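Long-range contacts in agarase (Pseudoalteromonas fuliginea, PDB 6XJ9), which probably hydrolyses agarose, a galactan of red algal cell walls, at its beta-1,4 linkages: residues A[133-138]-A[206-211]; A[90-95]-A[128-133]; A[161-166]-A[212-217]; A[170-175]-A[678-683]. All blocks are in the same frame, centred on the assembly; numbering follows the deposited sequence.

Contact 1: residues A[133-138]-A[206-211]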
loop_
_atom_site.group_PDB
_atom_site.type_symbol
_atom_site.label_atom_id
_atom_site.label_comp_id
_atom_site.label_asym_id
_atom_site.label_seq_id
_atom_site.Cartn_x
_atom_site.Cartn_y
_atom_site.Cartn_z
ATOM N N ALA A 133 18.980 -20.650 -2.327
ATOM C CA ALA A 133 19.549 -20.931 -1.025
ATOM C C ALA A 133 20.950 -21.499 -1.231
ATOM O O ALA A 133 21.097 -22.547 -1.854
ATOM C CB ALA A 133 18.652 -21.913 -0.308
ATOM N N LYS A 134 21.969 -20.782 -0.739
ATOM C CA LYS A 134 23.354 -21.221 -0.845
ATOM C C LYS A 134 23.536 -22.454 0.032
ATOM O O LYS A 134 23.151 -22.444 1.197
ATOM C CB LYS A 134 24.324 -20.134 -0.363
ATOM C CG LYS A 134 24.517 -18.933 -1.283
ATOM C CD LYS A 134 25.294 -17.797 -0.625
ATOM C CE LYS A 134 24.599 -17.220 0.587
ATOM N NZ LYS A 134 24.893 -15.780 0.794
ATOM N N LEU A 135 24.113 -23.516 -0.541
ATOM C CA LEU A 135 24.280 -24.755 0.202
ATOM C C LEU A 135 25.733 -24.910 0.639
ATOM O O LEU A 135 26.017 -25.658 1.566
ATOM C CB LEU A 135 23.792 -25.937 -0.649
ATOM C CG LEU A 135 22.272 -26.004 -0.825
ATOM C CD1 LEU A 135 21.834 -27.239 -1.601
ATOM C CD2 LEU A 135 21.570 -25.940 0.521
ATOM N N ASP A 136 26.630 -24.175 -0.027
ATOM C CA ASP A 136 28.062 -24.239 0.229
ATOM C C ASP A 136 28.716 -22.973 -0.313
ATOM O O ASP A 136 28.302 -22.454 -1.346
ATOM C CB ASP A 136 28.695 -25.482 -0.409
ATOM C CG ASP A 136 30.213 -25.535 -0.283
ATOM O OD1 ASP A 136 30.704 -25.988 0.767
ATOM O OD2 ASP A 136 30.891 -25.110 -1.238
ATOM N N GLY A 137 29.730 -22.484 0.406
ATOM C CA GLY A 137 30.542 -21.371 -0.059
ATOM C C GLY A 137 30.072 -20.032 0.505
ATOM O O GLY A 137 29.075 -19.970 1.227
ATOM N N HIS A 138 30.812 -18.969 0.158
ATOM C CA HIS A 138 30.471 -17.603 0.533
ATOM C C HIS A 138 30.435 -17.470 2.057
ATOM O O HIS A 138 31.377 -17.886 2.731
ATOM C CB HIS A 138 29.216 -17.128 -0.230
ATOM C CG HIS A 138 29.452 -16.873 -1.684
ATOM N ND1 HIS A 138 28.696 -15.974 -2.410
ATOM C CD2 HIS A 138 30.364 -17.375 -2.550
ATOM C CE1 HIS A 138 29.120 -15.944 -3.659
ATOM N NE2 HIS A 138 30.146 -16.792 -3.774
ATOM N N ILE A 206 13.758 -26.386 -10.791
ATOM C CA ILE A 206 14.628 -26.501 -9.635
ATOM C C ILE A 206 15.986 -26.927 -10.175
ATOM O O ILE A 206 16.052 -27.802 -11.039
ATOM C CB ILE A 206 14.078 -27.524 -8.617
ATOM C CG1 ILE A 206 12.589 -27.318 -8.322
ATOM C CG2 ILE A 206 14.903 -27.514 -7.342
ATOM C CD1 ILE A 206 11.948 -28.477 -7.587
ATOM N N SER A 207 17.052 -26.306 -9.654
ATOM C CA SER A 207 18.377 -26.486 -10.210
ATOM C C SER A 207 19.437 -26.224 -9.144
ATOM O O SER A 207 19.184 -25.512 -8.173
ATOM C CB SER A 207 18.562 -25.583 -11.408
ATOM O OG SER A 207 18.282 -24.231 -11.070
ATOM N N LEU A 208 20.625 -26.812 -9.342
ATOM C CA LEU A 208 21.815 -26.434 -8.593
ATOM C C LEU A 208 22.658 -25.531 -9.487
ATOM O O LEU A 208 22.761 -25.781 -10.687
ATOM C CB LEU A 208 22.612 -27.684 -8.206
ATOM C CG LEU A 208 21.919 -28.678 -7.278
ATOM C CD1 LEU A 208 22.837 -29.863 -7.008
ATOM C CD2 LEU A 208 21.510 -28.015 -5.969
ATOM N N ARG A 209 23.249 -24.480 -8.903
ATOM C CA ARG A 209 24.005 -23.519 -9.693
ATOM C C ARG A 209 25.264 -23.107 -8.943
ATOM O O ARG A 209 25.278 -23.092 -7.715
ATOM C CB ARG A 209 23.191 -22.255 -9.989
ATOM C CG ARG A 209 21.750 -22.499 -10.416
ATOM C CD ARG A 209 21.030 -21.190 -10.668
ATOM N NE ARG A 209 21.011 -20.334 -9.487
ATOM C CZ ARG A 209 20.491 -19.112 -9.459
ATOM N NH1 ARG A 209 19.956 -18.600 -10.556
ATOM N NH2 ARG A 209 20.516 -18.404 -8.342
ATOM N N LYS A 210 26.303 -22.747 -9.707
ATOM C CA LYS A 210 27.515 -22.159 -9.156
ATOM C C LYS A 210 27.176 -20.766 -8.632
ATOM O O LYS A 210 26.543 -19.982 -9.330
ATOM C CB LYS A 210 28.606 -22.058 -10.235
ATOM C CG LYS A 210 28.963 -23.358 -10.947
ATOM N N ASN A 211 27.616 -20.459 -7.411
ATOM C CA ASN A 211 27.440 -19.128 -6.844
ATOM C C ASN A 211 28.201 -18.113 -7.694
ATOM O O ASN A 211 29.337 -18.368 -8.096
ATOM C CB ASN A 211 27.927 -19.055 -5.393
ATOM C CG ASN A 211 27.096 -19.885 -4.440
ATOM O OD1 ASN A 211 25.930 -20.151 -4.708
ATOM N ND2 ASN A 211 27.681 -20.299 -3.329
#
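Asn211 lays its side chain across the turn formed by Lys134, Asp136 and His138. At the base, CB sits over a face of the imidazole, 3.9 Å from the centroid of the His138 ring, in a CH-pi contact 28° off the ring normal. With CG anti to the carbonyl carbon (chi1 -67°), the amide is carried past the ring, its plane steeply inclined to the imidazole, until Asn211 CG lies 4.2 Å from Asp136 O. Strands 128-134 and 199-210 of the CBM-like domain flank strand 89-97, both antiparallel to it, and the residues at their C-terminal ends meet here. At the tip, Asn211 OD1 passes 3.9 Å from Lys134 CG and accepts a hydrogen bond from Asn90, while ND2 stands 3.0 Å from Asp136 O and donates to Asp88. The Lys134 chain crosses the amide at about a right angle, and its ammonium pairs with Asp139. Replacing His138 by an alanine would probably deprive Asn211 CB of its ring and leave Thr163 OG1 without its imidazole partner. Away from the amide, Leu135 CD1 approaches Leu208 CD2 at 4.4 Å, a loose apolar touch.

Contact 2: residues A[90-95]-A[128-133]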
loop_
_atom_site.group_PDB
_atom_site.type_symbol
_atom_site.label_atom_id
_atom_site.label_comp_id
_atom_site.label_asym_id
_atom_site.label_seq_id
_atom_site.Cartn_x
_atom_site.Cartn_y
_atom_site.Cartn_z
ATOM N N ASN A 90 24.476 -23.117 -5.129
ATOM C CA ASN A 90 23.174 -22.836 -4.546
ATOM C C ASN A 90 22.102 -23.694 -5.215
ATOM O O ASN A 90 22.273 -24.177 -6.335
ATOM C CB ASN A 90 22.818 -21.345 -4.616
ATOM C CG ASN A 90 22.711 -20.824 -6.031
ATOM O OD1 ASN A 90 21.665 -20.946 -6.663
ATOM N ND2 ASN A 90 23.784 -20.228 -6.533
ATOM N N LEU A 91 20.993 -23.855 -4.493
ATOM C CA LEU A 91 19.804 -24.543 -4.954
ATOM C C LEU A 91 18.752 -23.484 -5.286
ATOM O O LEU A 91 18.432 -22.638 -4.448
ATOM C CB LEU A 91 19.347 -25.460 -3.813
ATOM C CG LEU A 91 17.966 -26.099 -3.958
ATOM C CD1 LEU A 91 17.915 -27.035 -5.157
ATOM C CD2 LEU A 91 17.596 -26.845 -2.683
ATOM N N ALA A 92 18.227 -23.530 -6.516
ATOM C CA ALA A 92 17.427 -22.429 -7.028
ATOM C C ALA A 92 16.070 -22.936 -7.500
ATOM O O ALA A 92 15.988 -23.983 -8.144
ATOM C CB ALA A 92 18.170 -21.757 -8.151
ATOM N N PHE A 93 15.019 -22.171 -7.183
ATOM C CA PHE A 93 13.660 -22.487 -7.593
ATOM C C PHE A 93 13.100 -21.336 -8.422
ATOM O O PHE A 93 13.162 -20.179 -8.010
ATOM C CB PHE A 93 12.766 -22.706 -6.368
ATOM C CG PHE A 93 13.188 -23.808 -5.427
ATOM C CD1 PHE A 93 14.257 -23.637 -4.559
ATOM C CD2 PHE A 93 12.505 -25.015 -5.390
ATOM C CE1 PHE A 93 14.638 -24.645 -3.683
ATOM C CE2 PHE A 93 12.889 -26.024 -4.515
ATOM C CZ PHE A 93 13.953 -25.839 -3.662
ATOM N N GLU A 94 12.536 -21.661 -9.588
ATOM C CA GLU A 94 11.840 -20.666 -10.384
ATOM C C GLU A 94 10.341 -20.793 -10.124
ATOM O O GLU A 94 9.739 -21.814 -10.468
ATOM C CB GLU A 94 12.176 -20.829 -11.864
ATOM C CG GLU A 94 13.369 -20.007 -12.294
ATOM C CD GLU A 94 13.528 -19.955 -13.802
ATOM O OE1 GLU A 94 13.882 -21.001 -14.389
ATOM O OE2 GLU A 94 13.265 -18.882 -14.385
ATOM N N LEU A 95 9.767 -19.751 -9.501
ATOM C CA LEU A 95 8.462 -19.835 -8.860
ATOM C C LEU A 95 7.593 -18.649 -9.252
ATOM O O LEU A 95 8.043 -17.509 -9.232
ATOM C CB LEU A 95 8.629 -19.870 -7.332
ATOM C CG LEU A 95 9.479 -21.008 -6.762
ATOM C CD1 LEU A 95 9.737 -20.810 -5.274
ATOM C CD2 LEU A 95 8.843 -22.369 -7.020
ATOM N N TYR A 128 7.185 -15.204 -12.628
ATOM C CA TYR A 128 8.300 -16.031 -12.205
ATOM C C TYR A 128 9.480 -15.186 -11.734
ATOM O O TYR A 128 9.874 -14.211 -12.377
ATOM C CB TYR A 128 8.675 -17.003 -13.326
ATOM C CG TYR A 128 7.704 -18.142 -13.498
ATOM C CD1 TYR A 128 7.818 -19.291 -12.730
ATOM C CD2 TYR A 128 6.667 -18.072 -14.413
ATOM C CE1 TYR A 128 6.924 -20.341 -12.870
ATOM C CE2 TYR A 128 5.765 -19.112 -14.570
ATOM C CZ TYR A 128 5.900 -20.253 -13.796
ATOM O OH TYR A 128 5.025 -21.289 -13.935
ATOM N N ASN A 129 10.040 -15.604 -10.596
ATOM C CA ASN A 129 11.269 -15.063 -10.047
ATOM C C ASN A 129 12.116 -16.235 -9.571
ATOM O O ASN A 129 11.597 -17.337 -9.391
ATOM C CB ASN A 129 10.968 -14.075 -8.915
ATOM C CG ASN A 129 10.251 -12.849 -9.428
ATOM O OD1 ASN A 129 10.880 -11.946 -9.978
ATOM N ND2 ASN A 129 8.934 -12.823 -9.292
ATOM N N THR A 130 13.409 -15.984 -9.361
ATOM C CA THR A 130 14.296 -17.016 -8.850
ATOM C C THR A 130 14.542 -16.789 -7.362
ATOM O O THR A 130 14.851 -15.677 -6.930
ATOM C CB THR A 130 15.557 -17.175 -9.713
ATOM O OG1 THR A 130 15.131 -17.711 -10.966
ATOM C CG2 THR A 130 16.563 -18.134 -9.117
ATOM N N TYR A 131 14.373 -17.874 -6.601
ATOM C CA TYR A 131 14.601 -17.933 -5.167
ATOM C C TYR A 131 15.714 -18.940 -4.922
ATOM O O TYR A 131 15.639 -20.071 -5.401
ATOM C CB TYR A 131 13.306 -18.328 -4.453
ATOM C CG TYR A 131 12.180 -17.376 -4.760
ATOM C CD1 TYR A 131 11.453 -17.477 -5.941
ATOM C CD2 TYR A 131 11.884 -16.333 -3.894
ATOM C CE1 TYR A 131 10.442 -16.576 -6.242
ATOM C CE2 TYR A 131 10.879 -15.425 -4.182
ATOM C CZ TYR A 131 10.151 -15.552 -5.353
ATOM O OH TYR A 131 9.162 -14.647 -5.613
ATOM N N TYR A 132 16.759 -18.516 -4.208
ATOM C CA TYR A 132 17.917 -19.384 -4.082
ATOM C C TYR A 132 18.339 -19.521 -2.622
ATOM O O TYR A 132 18.078 -18.649 -1.792
ATOM C CB TYR A 132 19.039 -18.906 -5.007
ATOM C CG TYR A 132 19.646 -17.595 -4.583
ATOM C CD1 TYR A 132 20.588 -17.543 -3.561
ATOM C CD2 TYR A 132 19.281 -16.406 -5.197
ATOM C CE1 TYR A 132 21.147 -16.343 -3.154
ATOM C CE2 TYR A 132 19.840 -15.198 -4.803
ATOM C CZ TYR A 132 20.772 -15.171 -3.779
ATOM O OH TYR A 132 21.333 -13.992 -3.377
ATOM N N ALA A 133 18.980 -20.650 -2.327
ATOM C CA ALA A 133 19.549 -20.931 -1.025
ATOM C C ALA A 133 20.950 -21.499 -1.231
ATOM O O ALA A 133 21.097 -22.547 -1.854
ATOM C CB ALA A 133 18.652 -21.913 -0.308
HETATM O O HOH W 1 7.764 -15.169 -7.787
#
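Leu91, Phe93 and Leu95 form hydrogen-bonded pairs with Ala133, Tyr131 and Asn129, giving six backbone bonds between two antiparallel strands. The shortest runs from Phe93 N to Tyr131 O, 2.8 Å and nearly linear at 168°. Between these pairs, the non-hydrogen-bonded pairs Ala92-Tyr132 and Glu94-Thr130 bring alpha carbons close to carbonyls; Ala92 CA lies 3.4 Å from Tyr131 O. The strands belong to the beta-sheet framework of the CBM-like domain, where 89-97 is flanked on its other side by 199-210 and 128-134 by 169-174. Apolar contacts dominate the face bearing Phe93, Leu95 and Tyr131, which Phe171 and Val121 help to bury. Leu95 CD1 packs 3.8 Å from Tyr131 CD1. On the face of Ala92 and Thr130, Glu94 CG approaches Thr130 OG1 to 3.2 Å, while the carboxylate continues to Ser205. Tyr132 has CG wedged between its backbone N and carbonyl carbon (chi1 69°), which carries the end of the ring away from strand 89-97 to stack on Trp164; Asn90 OD1 stays 3.7 Å from Tyr132 CB. Polar contacts gather at the Leu95-Asn129 end: one water links Leu95 O (2.8 Å) on one strand to Asn129 ND2 (3.0 Å) and Tyr131 OH (2.6 Å) on the other. Asn129 OD1 in turn accepts from the backbone N of Tyr128 of the second subunit.

Contact 3: residues A[161-166]-A[212-217]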
loop_
_atom_site.group_PDB
_atom_site.type_symbol
_atom_site.label_atom_id
_atom_site.label_comp_id
_atom_site.label_asym_id
_atom_site.label_seq_id
_atom_site.Cartn_x
_atom_site.Cartn_y
_atom_site.Cartn_z
ATOM N N PRO A 161 23.384 -9.505 4.614
ATOM C CA PRO A 161 23.158 -9.031 3.246
ATOM C C PRO A 161 23.496 -10.162 2.279
ATOM O O PRO A 161 24.266 -11.057 2.616
ATOM C CB PRO A 161 24.249 -7.961 3.048
ATOM C CG PRO A 161 24.579 -7.495 4.453
ATOM C CD PRO A 161 24.421 -8.729 5.316
ATOM N N ASP A 162 22.916 -10.104 1.082
ATOM C CA ASP A 162 23.278 -10.980 -0.020
ATOM C C ASP A 162 24.779 -10.881 -0.286
ATOM O O ASP A 162 25.372 -9.818 -0.107
ATOM C CB ASP A 162 22.509 -10.597 -1.282
ATOM C CG ASP A 162 21.017 -10.861 -1.192
ATOM O OD1 ASP A 162 20.605 -11.600 -0.276
ATOM O OD2 ASP A 162 20.284 -10.341 -2.055
ATOM N N THR A 163 25.376 -11.999 -0.721
ATOM C CA THR A 163 26.808 -12.048 -0.980
ATOM C C THR A 163 27.079 -11.762 -2.452
ATOM O O THR A 163 28.229 -11.693 -2.860
ATOM C CB THR A 163 27.444 -13.368 -0.524
ATOM O OG1 THR A 163 26.751 -14.446 -1.160
ATOM C CG2 THR A 163 27.426 -13.540 0.979
ATOM N N TRP A 164 26.012 -11.604 -3.240
ATOM C CA TRP A 164 26.123 -11.012 -4.560
ATOM C C TRP A 164 24.831 -10.271 -4.875
ATOM O O TRP A 164 23.775 -10.622 -4.351
ATOM C CB TRP A 164 26.468 -12.070 -5.623
ATOM C CG TRP A 164 25.387 -13.078 -5.858
ATOM C CD1 TRP A 164 24.315 -12.952 -6.696
ATOM C CD2 TRP A 164 25.259 -14.373 -5.240
ATOM N NE1 TRP A 164 23.541 -14.080 -6.646
ATOM C CE2 TRP A 164 24.093 -14.969 -5.764
ATOM C CE3 TRP A 164 26.010 -15.085 -4.299
ATOM C CZ2 TRP A 164 23.671 -16.242 -5.383
ATOM C CZ3 TRP A 164 25.598 -16.347 -3.929
ATOM C CH2 TRP A 164 24.445 -16.919 -4.466
ATOM N N GLU A 165 24.928 -9.250 -5.735
ATOM C CA GLU A 165 23.776 -8.462 -6.142
ATOM C C GLU A 165 23.098 -9.165 -7.318
ATOM O O GLU A 165 23.777 -9.657 -8.221
ATOM C CB GLU A 165 24.235 -7.047 -6.507
ATOM C CG GLU A 165 23.091 -6.070 -6.748
ATOM N N SER A 166 21.756 -9.219 -7.306
ATOM C CA SER A 166 21.033 -9.916 -8.360
ATOM C C SER A 166 19.571 -9.493 -8.425
ATOM O O SER A 166 19.068 -8.766 -7.567
ATOM C CB SER A 166 21.164 -11.426 -8.249
ATOM O OG SER A 166 20.579 -11.917 -7.049
ATOM N N PRO A 212 27.608 -16.939 -8.009
ATOM C CA PRO A 212 28.350 -15.854 -8.660
ATOM C C PRO A 212 29.506 -15.381 -7.775
ATOM O O PRO A 212 29.617 -15.801 -6.625
ATOM C CB PRO A 212 27.299 -14.744 -8.820
ATOM C CG PRO A 212 25.963 -15.465 -8.757
ATOM C CD PRO A 212 26.188 -16.612 -7.794
ATOM N N GLN A 213 30.355 -14.501 -8.319
ATOM C CA GLN A 213 31.495 -13.944 -7.606
ATOM C C GLN A 213 31.069 -13.424 -6.229
ATOM O O GLN A 213 30.093 -12.684 -6.125
ATOM C CB GLN A 213 32.117 -12.822 -8.442
ATOM C CG GLN A 213 33.480 -12.359 -7.941
ATOM C CD GLN A 213 34.002 -11.133 -8.658
ATOM O OE1 GLN A 213 33.525 -10.756 -9.728
ATOM N NE2 GLN A 213 34.994 -10.489 -8.065
ATOM N N PHE A 214 31.815 -13.837 -5.191
ATOM C CA PHE A 214 31.639 -13.423 -3.803
ATOM C C PHE A 214 31.926 -11.929 -3.653
ATOM O O PHE A 214 33.039 -11.487 -3.909
ATOM C CB PHE A 214 32.551 -14.256 -2.893
ATOM C CG PHE A 214 32.486 -13.930 -1.420
ATOM C CD1 PHE A 214 31.302 -14.063 -0.706
ATOM C CD2 PHE A 214 33.611 -13.481 -0.745
ATOM C CE1 PHE A 214 31.239 -13.747 0.643
ATOM C CE2 PHE A 214 33.551 -13.170 0.605
ATOM C CZ PHE A 214 32.365 -13.304 1.300
ATOM N N ASN A 215 30.916 -11.145 -3.245
ATOM C CA ASN A 215 31.155 -9.738 -2.949
ATOM C C ASN A 215 31.739 -9.608 -1.546
ATOM O O ASN A 215 31.011 -9.635 -0.557
ATOM C CB ASN A 215 29.923 -8.852 -3.154
ATOM C CG ASN A 215 30.074 -7.459 -2.575
ATOM O OD1 ASN A 215 31.178 -7.009 -2.278
ATOM N ND2 ASN A 215 28.958 -6.774 -2.379
ATOM N N THR A 216 33.056 -9.397 -1.501
ATOM C CA THR A 216 33.836 -9.375 -0.274
ATOM C C THR A 216 33.464 -8.158 0.575
ATOM O O THR A 216 33.740 -8.130 1.773
ATOM C CB THR A 216 35.337 -9.431 -0.595
ATOM O OG1 THR A 216 35.627 -8.318 -1.442
ATOM C CG2 THR A 216 35.738 -10.689 -1.332
ATOM N N ALA A 217 32.830 -7.162 -0.048
ATOM C CA ALA A 217 32.437 -5.955 0.667
ATOM C C ALA A 217 30.975 -6.030 1.127
ATOM O O ALA A 217 30.371 -5.001 1.415
ATOM C CB ALA A 217 32.693 -4.739 -0.201
HETATM O O HOH W 2 26.362 -8.376 -2.248
#
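Pro212 leans its CD-CG edge on one face of the Trp164 indole. Its CD stands over the six-membered ring, 3.4 Å from the centroid of that Trp164 ring and close to the normal, a tight CH-pi contact, and Pro212 CG extends the cover to the pyrrole side, 3.5 Å from Trp164 NE1. The indole takes this place because Trp164 CG lies between its backbone N and carbonyl carbon (chi1 67°), and Tyr132 stacks on it from the other side. Thr163 turns its methyl opposite its carbonyl carbon, toward Phe214, and its hydroxyl (chi1 56°) to His138 and Lys134: Thr163 CG2 meets Phe214 CE1 at 3.8 Å, at the ring edge and near the ring plane. That ring also meets His138 edge-to-face. The backbones join through one bond, Asn215 N to Thr163 O, 2.8 Å and nearly straight. The Asn215 amide is divided: OD1 accepts from Ala217 N at 2.8 Å, the donor standing 45° above the carbonyl plane, closing an Asx turn, and ND2 donates at 3.1 Å to a water that in turn donates to Asp162 O. These two irregular segments, one before strand 169-174 and one after strand 199-210, thus meet beyond the end of the sheet. A proline CH-pi contact fixes one end of the pairing and backbone and water hydrogen bonds the other, so the loops are held without any regular strand pairing.

Contact 4: residues A[170-175]-A[678-683]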
loop_
_atom_site.group_PDB
_atom_site.type_symbol
_atom_site.label_atom_id
_atom_site.label_comp_id
_atom_site.label_asym_id
_atom_site.label_seq_id
_atom_site.Cartn_x
_atom_site.Cartn_y
_atom_site.Cartn_z
ATOM N N GLN A 170 17.024 -14.347 -2.198
ATOM C CA GLN A 170 17.611 -15.342 -1.325
ATOM C C GLN A 170 16.582 -15.776 -0.277
ATOM O O GLN A 170 15.902 -14.945 0.316
ATOM C CB GLN A 170 18.882 -14.799 -0.676
ATOM C CG GLN A 170 19.579 -15.835 0.193
ATOM C CD GLN A 170 20.874 -15.380 0.825
ATOM O OE1 GLN A 170 21.262 -14.212 0.763
ATOM N NE2 GLN A 170 21.553 -16.318 1.459
ATOM N N PHE A 171 16.485 -17.095 -0.053
ATOM C CA PHE A 171 15.724 -17.623 1.071
ATOM C C PHE A 171 16.333 -17.113 2.375
ATOM O O PHE A 171 17.550 -16.937 2.474
ATOM C CB PHE A 171 15.743 -19.157 1.083
ATOM C CG PHE A 171 14.748 -19.836 0.172
ATOM C CD1 PHE A 171 15.068 -20.116 -1.150
ATOM C CD2 PHE A 171 13.499 -20.212 0.640
ATOM C CE1 PHE A 171 14.164 -20.758 -1.982
ATOM C CE2 PHE A 171 12.599 -20.866 -0.191
ATOM C CZ PHE A 171 12.930 -21.129 -1.503
ATOM N N ILE A 172 15.471 -16.906 3.380
ATOM C CA ILE A 172 15.917 -16.536 4.716
ATOM C C ILE A 172 16.192 -17.804 5.521
ATOM O O ILE A 172 15.310 -18.649 5.679
ATOM C CB ILE A 172 14.869 -15.635 5.408
ATOM C CG1 ILE A 172 14.465 -14.434 4.543
ATOM C CG2 ILE A 172 15.346 -15.208 6.782
ATOM C CD1 ILE A 172 15.623 -13.555 4.097
ATOM N N SER A 173 17.424 -17.919 6.045
ATOM C CA SER A 173 17.775 -19.032 6.916
ATOM C C SER A 173 17.044 -18.889 8.250
ATOM O O SER A 173 17.169 -17.870 8.916
ATOM C CB SER A 173 19.273 -19.114 7.105
ATOM O OG SER A 173 19.923 -19.210 5.847
ATOM N N MET A 174 16.275 -19.916 8.636
ATOM C CA MET A 174 15.417 -19.799 9.802
ATOM C C MET A 174 15.984 -20.585 10.987
ATOM O O MET A 174 16.287 -19.990 12.018
ATOM C CB MET A 174 13.981 -20.231 9.490
ATOM C CG MET A 174 13.360 -19.493 8.305
ATOM S SD MET A 174 13.016 -17.722 8.578
ATOM C CE MET A 174 11.527 -17.795 9.572
ATOM N N TRP A 175 16.117 -21.913 10.854
ATOM C CA TRP A 175 16.534 -22.742 11.978
ATOM C C TRP A 175 16.725 -24.197 11.553
ATOM O O TRP A 175 16.295 -24.600 10.472
ATOM C CB TRP A 175 15.520 -22.646 13.126
ATOM C CG TRP A 175 14.121 -22.913 12.668
ATOM C CD1 TRP A 175 13.609 -24.097 12.221
ATOM C CD2 TRP A 175 13.055 -21.957 12.578
ATOM N NE1 TRP A 175 12.296 -23.947 11.867
ATOM C CE2 TRP A 175 11.927 -22.644 12.077
ATOM C CE3 TRP A 175 12.942 -20.594 12.878
ATOM C CZ2 TRP A 175 10.707 -22.009 11.856
ATOM C CZ3 TRP A 175 11.731 -19.970 12.667
ATOM C CH2 TRP A 175 10.633 -20.670 12.164
ATOM N N LEU A 678 15.572 -3.920 5.406
ATOM C CA LEU A 678 16.228 -4.774 6.382
ATOM C C LEU A 678 16.542 -6.119 5.735
ATOM O O LEU A 678 15.904 -6.509 4.761
ATOM C CB LEU A 678 15.342 -4.954 7.621
ATOM C CG LEU A 678 15.082 -3.687 8.449
ATOM C CD1 LEU A 678 14.529 -4.051 9.816
ATOM C CD2 LEU A 678 16.353 -2.866 8.611
ATOM N N PHE A 679 17.508 -6.835 6.316
ATOM C CA PHE A 679 18.044 -8.056 5.723
ATOM C C PHE A 679 17.285 -9.296 6.190
ATOM O O PHE A 679 17.625 -10.408 5.782
ATOM C CB PHE A 679 19.531 -8.187 6.053
ATOM C CG PHE A 679 20.316 -7.010 5.541
ATOM C CD1 PHE A 679 20.275 -6.676 4.194
ATOM C CD2 PHE A 679 21.028 -6.199 6.413
ATOM C CE1 PHE A 679 20.965 -5.571 3.720
ATOM C CE2 PHE A 679 21.730 -5.105 5.932
ATOM C CZ PHE A 679 21.697 -4.795 4.590
ATOM N N HIS A 680 16.273 -9.092 7.044
ATOM C CA HIS A 680 15.480 -10.186 7.573
ATOM C C HIS A 680 14.047 -9.696 7.739
ATOM O O HIS A 680 13.794 -8.753 8.493
ATOM C CB HIS A 680 16.076 -10.678 8.900
ATOM C CG HIS A 680 15.645 -12.050 9.303
ATOM N ND1 HIS A 680 14.347 -12.497 9.146
ATOM C CD2 HIS A 680 16.322 -13.056 9.891
ATOM C CE1 HIS A 680 14.251 -13.731 9.599
ATOM N NE2 HIS A 680 15.453 -14.097 10.044
ATOM N N PRO A 681 13.078 -10.271 6.991
ATOM C CA PRO A 681 11.679 -9.883 7.148
ATOM C C PRO A 681 11.122 -10.318 8.504
ATOM O O PRO A 681 10.168 -9.721 8.998
ATOM C CB PRO A 681 10.968 -10.557 5.965
ATOM C CG PRO A 681 11.866 -11.712 5.580
ATOM C CD PRO A 681 13.276 -11.304 5.960
ATOM N N GLY A 682 11.737 -11.334 9.118
ATOM C CA GLY A 682 11.285 -11.794 10.424
ATOM C C GLY A 682 10.733 -13.217 10.368
ATOM O O GLY A 682 11.257 -14.066 9.651
ATOM N N LEU A 683 9.666 -13.466 11.134
ATOM C CA LEU A 683 9.168 -14.822 11.291
ATOM C C LEU A 683 8.070 -15.091 10.272
ATOM O O LEU A 683 8.018 -16.177 9.709
ATOM C CB LEU A 683 8.684 -15.028 12.734
ATOM C CG LEU A 683 9.796 -15.196 13.763
ATOM C CD1 LEU A 683 9.262 -15.062 15.176
ATOM C CD2 LEU A 683 10.482 -16.542 13.582
#
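At the border between the CBM-like domain and the rest of the enzyme, strand 169-174 carries a classic beta bulge, Met174 and Trp175 both facing Thr118, and its side chains meet the loop that leads from strand 664-666 to helix 689-704. Ile172 makes the principal contact. Its CG2, anti to the backbone N, is set over one face of the imidazole, offset toward the CE1-NE2 rim, 3.5 Å from the centroid of the His680 ring and 19° off the normal. The other branch reaches the neighbouring proline, Ile172 CG1 lying 3.6 Å from Pro681 CD. Met174, bent twice along its chain, brings CE to 3.7 Å from Gly682 O, and Leu683 CD2 comes to the indole edge, 3.8 Å from Trp175 CZ3. His680 is held within its loop by the bond from Gly682 N to its ND1, 2.9 Å long. An alanine in place of His680 would probably leave the Ile172 methyl without its ring and Gly682 N without its acceptor. Between these two segments the side chains meet by apolar and CH-pi contact, and hydrogen bonds from neighbouring residues, Gln104 to Leu683 O and Ser159 to Phe679 O, add the polar ties.

Contact 2 is the most buried of the four and the one built of regular strand pairing; contacts 1, 3 and 4 are partly buried and rely on side chains and loops. Contacts 1 and 2 share Ala133 and strand 128-134, and Arg209 and Ser207 of contact 1 pair by backbone with Asn90 and Ala92 of contact 2. Contact 3 joins the loop after strand 199-210 to the one before strand 169-174 and lies nearest the surface, two of its six touching residues being exposed; Trp164 and Thr163 tie it to the other two within one domain. Contact 4, centred about 17 Å from contacts 1 and 3, reaches through strand 169-174 to the distant part of the chain, exchanging strand pairing for apolar and ring contacts.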